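Local coordinates for endoglucanase (Ganoderma lucidum, PDB 5D8Z), which probably hydrolyses internal beta-1,4-glucosidic bonds of cellulose and related glucans, as a glycoside hydrolase of family 5 with a TIM-barrel fold, at residues P169-N172 against L173-D176; A180-T183 against A184-A188; T287-C290 against Q291-Y295. All blocks are in the same frame, centred on the assembly; numbering follows the deposited sequence.

Contact 1. Residues P169-N172 against L173-D176; sequences PDIN and LWAD
D170 caps the start of helix 171-187 by accepting from the backbone of L173, the N-cap arrangement in which a side chain serves an amide that has no preceding helical carbonyl to bond to. D170 OD1 lies 2.5 Å from L173 N, met nearly along the C-O axis of the carboxylate, with an N-H...O angle of 160°. With CG anti to the backbone N and beside the carbonyl carbon (chi1 174°), the carboxylate lies on the side of the L173 amide. Aspartate suits the place: its chain is short enough to reach that amide, and its negative charge would probably be favoured at this end of a helix. Beside the cap, L173 crosses the D170 side chain at about a right angle, its CD1 3.8 Å from D170 CB. I171 reaches obliquely to the indole, its CD1 3.8 Å from W174 CD1, and also touches A216. The main chain then takes over, with W174 N bonded to D170 O at 3.2 Å and A175 N to I171 O at 2.8 Å. Farther out, Q132 OE1 accepts from D170 N, a second hydrogen bond on the cap residue. The small A175 sits against A216 and L217 of helix 213-218. W174 is buried against M162 and P165, and its indole NE1 is satisfied by a hydrogen bond to P198 O.

Contact 2. Residues A180-T183 against A184-A188; sequences AAVT and AIRQA
A184 opens the second segment of this helix by donating its backbone N to A180 O at 2.9 Å, the i to i+4 bond of an alpha-helix. Its methyl group rests over the preceding turn, CB 3.3 Å from A181 O, a small side chain that fits this buried position close to the carbonyl.

I185 comes next, with its N bonded to A181 O at 2.7 Å. CG1 stands beside the backbone N and anti to the carbonyl carbon (chi1 -71°), which lays the longer branch back along the helix and leaves I185 CD1 3.6 Å from A181 O. The same side chain meets W144 and A148 of helix 137-149 and I195 of strand 194-198, so a branched aliphatic residue fits between helix and barrel wall. An alanine here would remove both gamma branches and CD1, and is likely to leave a gap between W144, A148 and I195.

R186 bonds through N to V182 O, with a C=O...N angle of 171°. Its chain bends at chi2, and its apolar root packs obliquely on V182, R186 CG 4.1 Å from V182 CG1. The guanidinium travels on to the loop after the helix, where NH1 donates to A190 O and NH2 to Q193 O.

Q187 N closes the run on T183 O at 3.1 Å. The extended Q187 side chain runs beside that of T183 and points the same way, CD 3.6 Å from CG2, while T183 OG1 turns to Q179 NE2. At A188 the chain leaves the helix.

The chemistry is thus divided by face: aliphatic groups seal the helix to the barrel, threonine and glutamine occupy another side, and the buried arginine, its two terminal nitrogens bonded to main-chain carbonyls, ties the helix end to the loop that follows.

Contact 3. Residues T287-C290 against Q291-Y295; sequences TFMC and QQVAY
M289 and V293, one turn apart, make the apolar contact: M289 SD lies 3.9 Å from V293 CG2, the two side chains crossing at a slant. Methionine suits this buried spot because its flexible chain, bent at chi2 and chi3, lets it pack on L336, C340 and L341 of helix 335-341, whereas branched V293 touches Y306 of strand 303-312.

Q291 lies beside the F288 ring. Its extended side chain runs along that of F288, with Q291 OE1 3.4 Å from F288 CD1 and the amide and ring planes 73° apart; N252 ND2 gives the same oxygen a weak hydrogen bond.

The backbone bonds are regular i to i+4 ones. The first joins Q291 N to T287 O at 3.3 Å. The last, from A294 N to C290 O, measures 2.9 Å.

The covalent element is the disulfide between C290 and C340, which fastens this helix to helix 335-341, near the end of the chain. Helix 283-298 is the connection between strands 272-277 and 303-312, a beta-alpha-beta crossover of the kind that repeats around a TIM barrel.

Overall arrangement
All three contacts lie on the outer helices of a closed barrel of eight parallel strands, the TIM-barrel fold of glycoside hydrolase family 5. Contacts 1 and 2 come first along the chain and share helix 171-187, one at its start and the other at its end, their centres about 17 Å apart; this helix links strands 157-160 and 194-198. Contact 3 follows much later, on helix 283-298 between strands 272-277 and 303-312. Its centre is about 33 Å from that of contact 1 and 36 Å from that of contact 2, which lies on the opposite side of the chain's centre. The two helices thus belong to separate beta-alpha-beta crossovers on the outside of one barrel, whose residues E164 and E276 line the glycan pocket.

Contact 1. Residues P169-N172 against L173-D176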
ATOM      1  N   PRO A 169       5.399   3.254  20.192  1.00 47.38           N
ATOM      2  CA  PRO A 169       6.055   2.691  21.393  1.00 46.18           C
ATOM      3  C   PRO A 169       5.631   1.269  21.826  1.00 45.30           C
ATOM      4  O   PRO A 169       6.464   0.570  22.352  1.00 44.40           O
ATOM      5  CB  PRO A 169       5.765   3.720  22.480  1.00 43.44           C
ATOM      6  CG  PRO A 169       4.611   4.505  21.976  1.00 47.19           C
ATOM      7  CD  PRO A 169       4.642   4.479  20.482  1.00 47.31           C
ATOM      8  N   ASP A 170       4.387   0.834  21.614  1.00 45.29           N
ATOM      9  CA  ASP A 170       3.993  -0.522  22.005  1.00 46.99           C
ATOM     10  C   ASP A 170       3.272  -1.249  20.884  1.00 46.05           C
ATOM     11  O   ASP A 170       2.085  -1.022  20.631  1.00 49.44           O
ATOM     12  CB  ASP A 170       3.113  -0.530  23.254  1.00 50.81           C
ATOM     13  CG  ASP A 170       2.573  -1.933  23.592  1.00 55.96           C
ATOM     14  OD1 ASP A 170       1.865  -2.534  22.759  1.00 58.17           O
ATOM     15  OD2 ASP A 170       2.844  -2.446  24.696  1.00 65.03           O
ATOM     16  N   ILE A 171       3.977  -2.178  20.270  1.00 40.47           N
ATOM     17  CA  ILE A 171       3.453  -2.887  19.139  1.00 42.22           C
ATOM     18  C   ILE A 171       2.227  -3.766  19.408  1.00 40.04           C
ATOM     19  O   ILE A 171       1.398  -3.985  18.517  1.00 42.56           O
ATOM     20  CB  ILE A 171       4.551  -3.752  18.528  1.00 44.95           C
ATOM     21  CG1 ILE A 171       4.114  -4.246  17.153  1.00 45.70           C
ATOM     22  CG2 ILE A 171       4.885  -4.915  19.451  1.00 46.63           C
ATOM     23  CD1 ILE A 171       3.977  -3.136  16.144  1.00 47.78           C
ATOM     24  N   ASN A 172       2.098  -4.296  20.608  1.00 37.16           N
ATOM     25  CA  ASN A 172       0.924  -5.114  20.899  1.00 37.78           C
ATOM     26  C   ASN A 172      -0.348  -4.321  21.006  1.00 35.42           C
ATOM     27  O   ASN A 172      -1.402  -4.853  20.723  1.00 33.42           O
ATOM     28  CB  ASN A 172       1.122  -5.933  22.174  1.00 40.75           C
ATOM     29  CG  ASN A 172       2.210  -6.983  22.008  1.00 42.82           C
ATOM     30  OD1 ASN A 172       2.060  -7.942  21.207  1.00 40.94           O
ATOM     31  ND2 ASN A 172       3.325  -6.808  22.750  1.00 39.95           N
ATOM     32  N   LEU A 173      -0.247  -3.066  21.449  1.00 36.14           N
ATOM     33  CA  LEU A 173      -1.381  -2.157  21.454  1.00 36.45           C
ATOM     34  C   LEU A 173      -1.731  -1.805  20.027  1.00 36.31           C
ATOM     35  O   LEU A 173      -2.911  -1.736  19.681  1.00 36.97           O
ATOM     36  CB  LEU A 173      -1.079  -0.890  22.238  1.00 37.55           C
ATOM     37  CG  LEU A 173      -1.009  -1.127  23.745  1.00 40.70           C
ATOM     38  CD1 LEU A 173      -0.464   0.105  24.458  1.00 41.81           C
ATOM     39  CD2 LEU A 173      -2.368  -1.516  24.303  1.00 39.95           C
ATOM     40  N   TRP A 174      -0.714  -1.601  19.200  1.00 33.88           N
ATOM     41  CA  TRP A 174      -0.947  -1.420  17.774  1.00 36.94           C
ATOM     42  C   TRP A 174      -1.633  -2.630  17.112  1.00 36.98           C
ATOM     43  O   TRP A 174      -2.582  -2.485  16.354  1.00 37.47           O
ATOM     44  CB  TRP A 174       0.361  -1.109  17.029  1.00 37.02           C
ATOM     45  CG  TRP A 174       0.163  -1.082  15.550  1.00 37.65           C
ATOM     46  CD1 TRP A 174       0.742  -1.905  14.633  1.00 40.80           C
ATOM     47  CD2 TRP A 174      -0.708  -0.224  14.815  1.00 39.32           C
ATOM     48  NE1 TRP A 174       0.304  -1.599  13.362  1.00 39.97           N
ATOM     49  CE2 TRP A 174      -0.600  -0.577  13.450  1.00 39.71           C
ATOM     50  CE3 TRP A 174      -1.571   0.807  15.169  1.00 38.93           C
ATOM     51  CZ2 TRP A 174      -1.316   0.071  12.453  1.00 38.30           C
ATOM     52  CZ3 TRP A 174      -2.303   1.436  14.158  1.00 37.90           C
ATOM     53  CH2 TRP A 174      -2.157   1.072  12.827  1.00 36.23           C
ATOM     54  N   ALA A 175      -1.148  -3.827  17.377  1.00 36.06           N
ATOM     55  CA  ALA A 175      -1.842  -4.991  16.895  1.00 36.40           C
ATOM     56  C   ALA A 175      -3.309  -5.022  17.366  1.00 36.43           C
ATOM     57  O   ALA A 175      -4.195  -5.443  16.616  1.00 36.66           O
ATOM     58  CB  ALA A 175      -1.085  -6.237  17.316  1.00 40.27           C
ATOM     59  N   ASP A 176      -3.574  -4.544  18.586  1.00 40.70           N
ATOM     60  CA  ASP A 176      -4.968  -4.357  19.087  1.00 44.20           C
ATOM     61  C   ASP A 176      -5.795  -3.376  18.268  1.00 39.33           C
ATOM     62  O   ASP A 176      -6.954  -3.632  17.968  1.00 39.33           O
ATOM     63  CB  ASP A 176      -4.993  -3.949  20.565  1.00 51.12           C
ATOM     64  CG  ASP A 176      -4.547  -5.085  21.498  1.00 62.21           C
ATOM     65  OD1 ASP A 176      -4.954  -6.250  21.253  1.00 73.44           O
ATOM     66  OD2 ASP A 176      -3.789  -4.824  22.469  1.00 65.58           O
TER

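Contact 2. Residues A180-T183 against A184-A188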
ATOM      1  N   ALA A 180      -9.082  -4.190  15.925  1.00 33.34           N
ATOM      2  CA  ALA A 180     -10.311  -3.456  15.942  1.00 37.47           C
ATOM      3  C   ALA A 180     -10.786  -3.154  14.517  1.00 38.43           C
ATOM      4  O   ALA A 180     -11.989  -3.277  14.212  1.00 43.85           O
ATOM      5  CB  ALA A 180     -10.148  -2.185  16.744  1.00 38.50           C
ATOM      6  N   ALA A 181      -9.856  -2.756  13.650  1.00 34.79           N
ATOM      7  CA  ALA A 181     -10.216  -2.469  12.245  1.00 33.00           C
ATOM      8  C   ALA A 181     -10.709  -3.730  11.536  1.00 30.05           C
ATOM      9  O   ALA A 181     -11.761  -3.724  10.895  1.00 26.19           O
ATOM     10  CB  ALA A 181      -9.031  -1.886  11.506  1.00 32.80           C
ATOM     11  N   VAL A 182      -9.961  -4.821  11.687  1.00 27.07           N
ATOM     12  CA  VAL A 182     -10.337  -6.057  11.033  1.00 27.66           C
ATOM     13  C   VAL A 182     -11.764  -6.410  11.398  1.00 31.46           C
ATOM     14  O   VAL A 182     -12.638  -6.605  10.523  1.00 35.85           O
ATOM     15  CB  VAL A 182      -9.494  -7.236  11.490  1.00 27.27           C
ATOM     16  CG1 VAL A 182     -10.130  -8.508  10.962  1.00 26.91           C
ATOM     17  CG2 VAL A 182      -8.012  -7.098  11.077  1.00 26.15           C
ATOM     18  N   THR A 183     -12.018  -6.468  12.702  1.00 30.82           N
ATOM     19  CA  THR A 183     -13.344  -6.768  13.171  1.00 29.60           C
ATOM     20  C   THR A 183     -14.362  -5.805  12.590  1.00 30.19           C
ATOM     21  O   THR A 183     -15.432  -6.209  12.170  1.00 28.15           O
ATOM     22  CB  THR A 183     -13.399  -6.719  14.697  1.00 30.62           C
ATOM     23  OG1 THR A 183     -12.519  -7.711  15.227  1.00 29.97           O
ATOM     24  CG2 THR A 183     -14.816  -6.989  15.185  1.00 29.79           C
ATOM     25  N   ALA A 184     -14.041  -4.518  12.549  1.00 33.62           N
ATOM     26  CA  ALA A 184     -14.980  -3.588  11.929  1.00 36.64           C
ATOM     27  C   ALA A 184     -15.219  -4.016  10.496  1.00 37.60           C
ATOM     28  O   ALA A 184     -16.366  -4.048  10.044  1.00 43.89           O
ATOM     29  CB  ALA A 184     -14.486  -2.149  11.987  1.00 35.69           C
ATOM     30  N   ILE A 185     -14.149  -4.375   9.795  1.00 37.32           N
ATOM     31  CA  ILE A 185     -14.246  -4.653   8.343  1.00 41.05           C
ATOM     32  C   ILE A 185     -15.126  -5.889   8.019  1.00 40.24           C
ATOM     33  O   ILE A 185     -15.934  -5.865   7.075  1.00 32.46           O
ATOM     34  CB  ILE A 185     -12.848  -4.817   7.698  1.00 38.55           C
ATOM     35  CG1 ILE A 185     -12.124  -3.473   7.636  1.00 37.09           C
ATOM     36  CG2 ILE A 185     -12.967  -5.364   6.300  1.00 39.23           C
ATOM     37  CD1 ILE A 185     -10.618  -3.579   7.464  1.00 36.00           C
ATOM     38  N   ARG A 186     -14.966  -6.948   8.818  1.00 36.34           N
ATOM     39  CA  ARG A 186     -15.715  -8.163   8.594  1.00 34.16           C
ATOM     40  C   ARG A 186     -17.180  -7.941   8.934  1.00 34.56           C
ATOM     41  O   ARG A 186     -18.070  -8.304   8.167  1.00 35.79           O
ATOM     42  CB  ARG A 186     -15.120  -9.268   9.410  1.00 35.25           C
ATOM     43  CG  ARG A 186     -13.639  -9.532   9.106  1.00 36.50           C
ATOM     44  CD  ARG A 186     -13.421  -9.803   7.625  1.00 37.36           C
ATOM     45  NE  ARG A 186     -12.110 -10.390   7.290  1.00 37.81           N
ATOM     46  CZ  ARG A 186     -11.650 -10.482   6.036  1.00 33.89           C
ATOM     47  NH1 ARG A 186     -12.362  -9.985   5.043  1.00 33.77           N
ATOM     48  NH2 ARG A 186     -10.457 -11.014   5.778  1.00 31.50           N
ATOM     49  N   GLN A 187     -17.432  -7.245  10.023  1.00 34.68           N
ATOM     50  CA  GLN A 187     -18.795  -6.924  10.409  1.00 35.84           C
ATOM     51  C   GLN A 187     -19.537  -6.025   9.452  1.00 36.57           C
ATOM     52  O   GLN A 187     -20.756  -6.029   9.439  1.00 37.33           O
ATOM     53  CB  GLN A 187     -18.831  -6.303  11.783  1.00 37.17           C
ATOM     54  CG  GLN A 187     -18.477  -7.290  12.870  1.00 39.61           C
ATOM     55  CD  GLN A 187     -18.236  -6.641  14.210  1.00 43.29           C
ATOM     56  OE1 GLN A 187     -17.856  -7.319  15.156  1.00 42.74           O
ATOM     57  NE2 GLN A 187     -18.443  -5.324  14.302  1.00 45.77           N
ATOM     58  N   ALA A 188     -18.856  -5.263   8.615  1.00 38.14           N
ATOM     59  CA  ALA A 188     -19.641  -4.554   7.601  1.00 40.75           C
ATOM     60  C   ALA A 188     -19.929  -5.446   6.371  1.00 43.51           C
ATOM     61  O   ALA A 188     -20.470  -4.987   5.367  1.00 41.47           O
ATOM     62  CB  ALA A 188     -18.960  -3.259   7.205  1.00 41.30           C
TER

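Contact 3. Residues T287-C290 against Q291-Y295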
ATOM      1  N   THR A 287      19.655  -3.609 -12.241  1.00 61.62           N
ATOM      2  CA  THR A 287      20.252  -4.879 -11.898  1.00 61.40           C
ATOM      3  C   THR A 287      19.680  -5.303 -10.551  1.00 56.71           C
ATOM      4  O   THR A 287      19.070  -6.350 -10.464  1.00 59.56           O
ATOM      5  CB  THR A 287      21.810  -4.949 -12.034  1.00 68.51           C
ATOM      6  OG1 THR A 287      22.352  -5.709 -10.953  1.00 71.19           O
ATOM      7  CG2 THR A 287      22.514  -3.578 -12.089  1.00 72.24           C
ATOM      8  N   PHE A 288      19.773  -4.468  -9.527  1.00 55.85           N
ATOM      9  CA  PHE A 288      19.347  -4.902  -8.179  1.00 56.31           C
ATOM     10  C   PHE A 288      17.852  -5.169  -7.996  1.00 52.44           C
ATOM     11  O   PHE A 288      17.478  -5.993  -7.202  1.00 54.59           O
ATOM     12  CB  PHE A 288      19.774  -3.900  -7.111  1.00 57.50           C
ATOM     13  CG  PHE A 288      21.226  -3.968  -6.741  1.00 59.28           C
ATOM     14  CD1 PHE A 288      21.781  -5.143  -6.266  1.00 60.86           C
ATOM     15  CD2 PHE A 288      22.027  -2.834  -6.812  1.00 61.62           C
ATOM     16  CE1 PHE A 288      23.114  -5.194  -5.889  1.00 63.65           C
ATOM     17  CE2 PHE A 288      23.364  -2.878  -6.444  1.00 63.97           C
ATOM     18  CZ  PHE A 288      23.909  -4.059  -5.979  1.00 63.57           C
ATOM     19  N   MET A 289      16.995  -4.458  -8.707  1.00 51.93           N
ATOM     20  CA  MET A 289      15.552  -4.656  -8.577  1.00 50.30           C
ATOM     21  C   MET A 289      15.123  -5.956  -9.249  1.00 51.71           C
ATOM     22  O   MET A 289      14.200  -6.631  -8.788  1.00 46.65           O
ATOM     23  CB  MET A 289      14.806  -3.480  -9.216  1.00 51.70           C
ATOM     24  CG  MET A 289      13.299  -3.618  -9.332  1.00 51.89           C
ATOM     25  SD  MET A 289      12.554  -3.756  -7.713  1.00 55.26           S
ATOM     26  CE  MET A 289      12.778  -2.053  -7.209  1.00 60.07           C
ATOM     27  N   CYS A 290      15.773  -6.296 -10.356  1.00 54.73           N
ATOM     28  CA  CYS A 290      15.416  -7.514 -11.088  1.00 57.14           C
ATOM     29  C   CYS A 290      15.762  -8.725 -10.249  1.00 53.05           C
ATOM     30  O   CYS A 290      15.025  -9.738 -10.245  1.00 46.91           O
ATOM     31  CB  CYS A 290      16.093  -7.563 -12.455  1.00 61.55           C
ATOM     32  SG  CYS A 290      15.090  -6.812 -13.776  1.00 78.85           S
ATOM     33  N   GLN A 291      16.859  -8.582  -9.510  1.00 51.32           N
ATOM     34  CA  GLN A 291      17.261  -9.581  -8.540  1.00 56.93           C
ATOM     35  C   GLN A 291      16.156  -9.767  -7.483  1.00 56.81           C
ATOM     36  O   GLN A 291      15.647 -10.888  -7.313  1.00 63.51           O
ATOM     37  CB  GLN A 291      18.640  -9.250  -7.929  1.00 57.37           C
ATOM     38  CG  GLN A 291      19.773  -9.402  -8.949  1.00 55.58           C
ATOM     39  CD  GLN A 291      21.167  -9.013  -8.443  1.00 57.98           C
ATOM     40  OE1 GLN A 291      21.354  -8.344  -7.410  1.00 52.04           O
ATOM     41  NE2 GLN A 291      22.162  -9.451  -9.188  1.00 59.22           N
ATOM     42  N   GLN A 292      15.743  -8.680  -6.830  1.00 50.49           N
ATOM     43  CA  GLN A 292      14.680  -8.750  -5.806  1.00 47.11           C
ATOM     44  C   GLN A 292      13.363  -9.341  -6.315  1.00 43.45           C
ATOM     45  O   GLN A 292      12.682 -10.049  -5.582  1.00 42.58           O
ATOM     46  CB  GLN A 292      14.413  -7.365  -5.204  1.00 47.02           C
ATOM     47  CG  GLN A 292      13.200  -7.290  -4.270  1.00 47.96           C
ATOM     48  CD  GLN A 292      13.006  -5.914  -3.638  1.00 47.23           C
ATOM     49  OE1 GLN A 292      12.165  -5.143  -4.080  1.00 54.28           O
ATOM     50  NE2 GLN A 292      13.787  -5.603  -2.619  1.00 42.01           N
ATOM     51  N   VAL A 293      13.008  -9.044  -7.559  1.00 42.93           N
ATOM     52  CA  VAL A 293      11.739  -9.487  -8.133  1.00 42.56           C
ATOM     53  C   VAL A 293      11.822 -10.950  -8.539  1.00 47.53           C
ATOM     54  O   VAL A 293      10.833 -11.694  -8.418  1.00 42.45           O
ATOM     55  CB  VAL A 293      11.353  -8.635  -9.356  1.00 42.19           C
ATOM     56  CG1 VAL A 293      10.121  -9.192 -10.060  1.00 38.98           C
ATOM     57  CG2 VAL A 293      11.105  -7.186  -8.931  1.00 46.21           C
ATOM     58  N   ALA A 294      13.002 -11.357  -9.025  1.00 51.99           N
ATOM     59  CA  ALA A 294      13.258 -12.763  -9.349  1.00 49.44           C
ATOM     60  C   ALA A 294      13.109 -13.627  -8.092  1.00 47.62           C
ATOM     61  O   ALA A 294      12.375 -14.630  -8.089  1.00 50.50           O
ATOM     62  CB  ALA A 294      14.641 -12.911  -9.958  1.00 49.05           C
ATOM     63  N   TYR A 295      13.783 -13.213  -7.020  1.00 47.44           N
ATOM     64  CA  TYR A 295      13.627 -13.845  -5.687  1.00 47.61           C
ATOM     65  C   TYR A 295      12.182 -13.880  -5.186  1.00 46.94           C
ATOM     66  O   TYR A 295      11.688 -14.920  -4.749  1.00 45.47           O
ATOM     67  CB  TYR A 295      14.476 -13.145  -4.633  1.00 46.53           C
ATOM     68  CG  TYR A 295      14.481 -13.905  -3.328  1.00 53.97           C
ATOM     69  CD1 TYR A 295      15.483 -14.848  -3.040  1.00 54.69           C
ATOM     70  CD2 TYR A 295      13.486 -13.696  -2.374  1.00 55.20           C
ATOM     71  CE1 TYR A 295      15.480 -15.554  -1.851  1.00 53.81           C
ATOM     72  CE2 TYR A 295      13.474 -14.406  -1.188  1.00 56.82           C
ATOM     73  CZ  TYR A 295      14.469 -15.339  -0.932  1.00 57.63           C
ATOM     74  OH  TYR A 295      14.448 -16.030   0.256  1.00 56.23           O
TER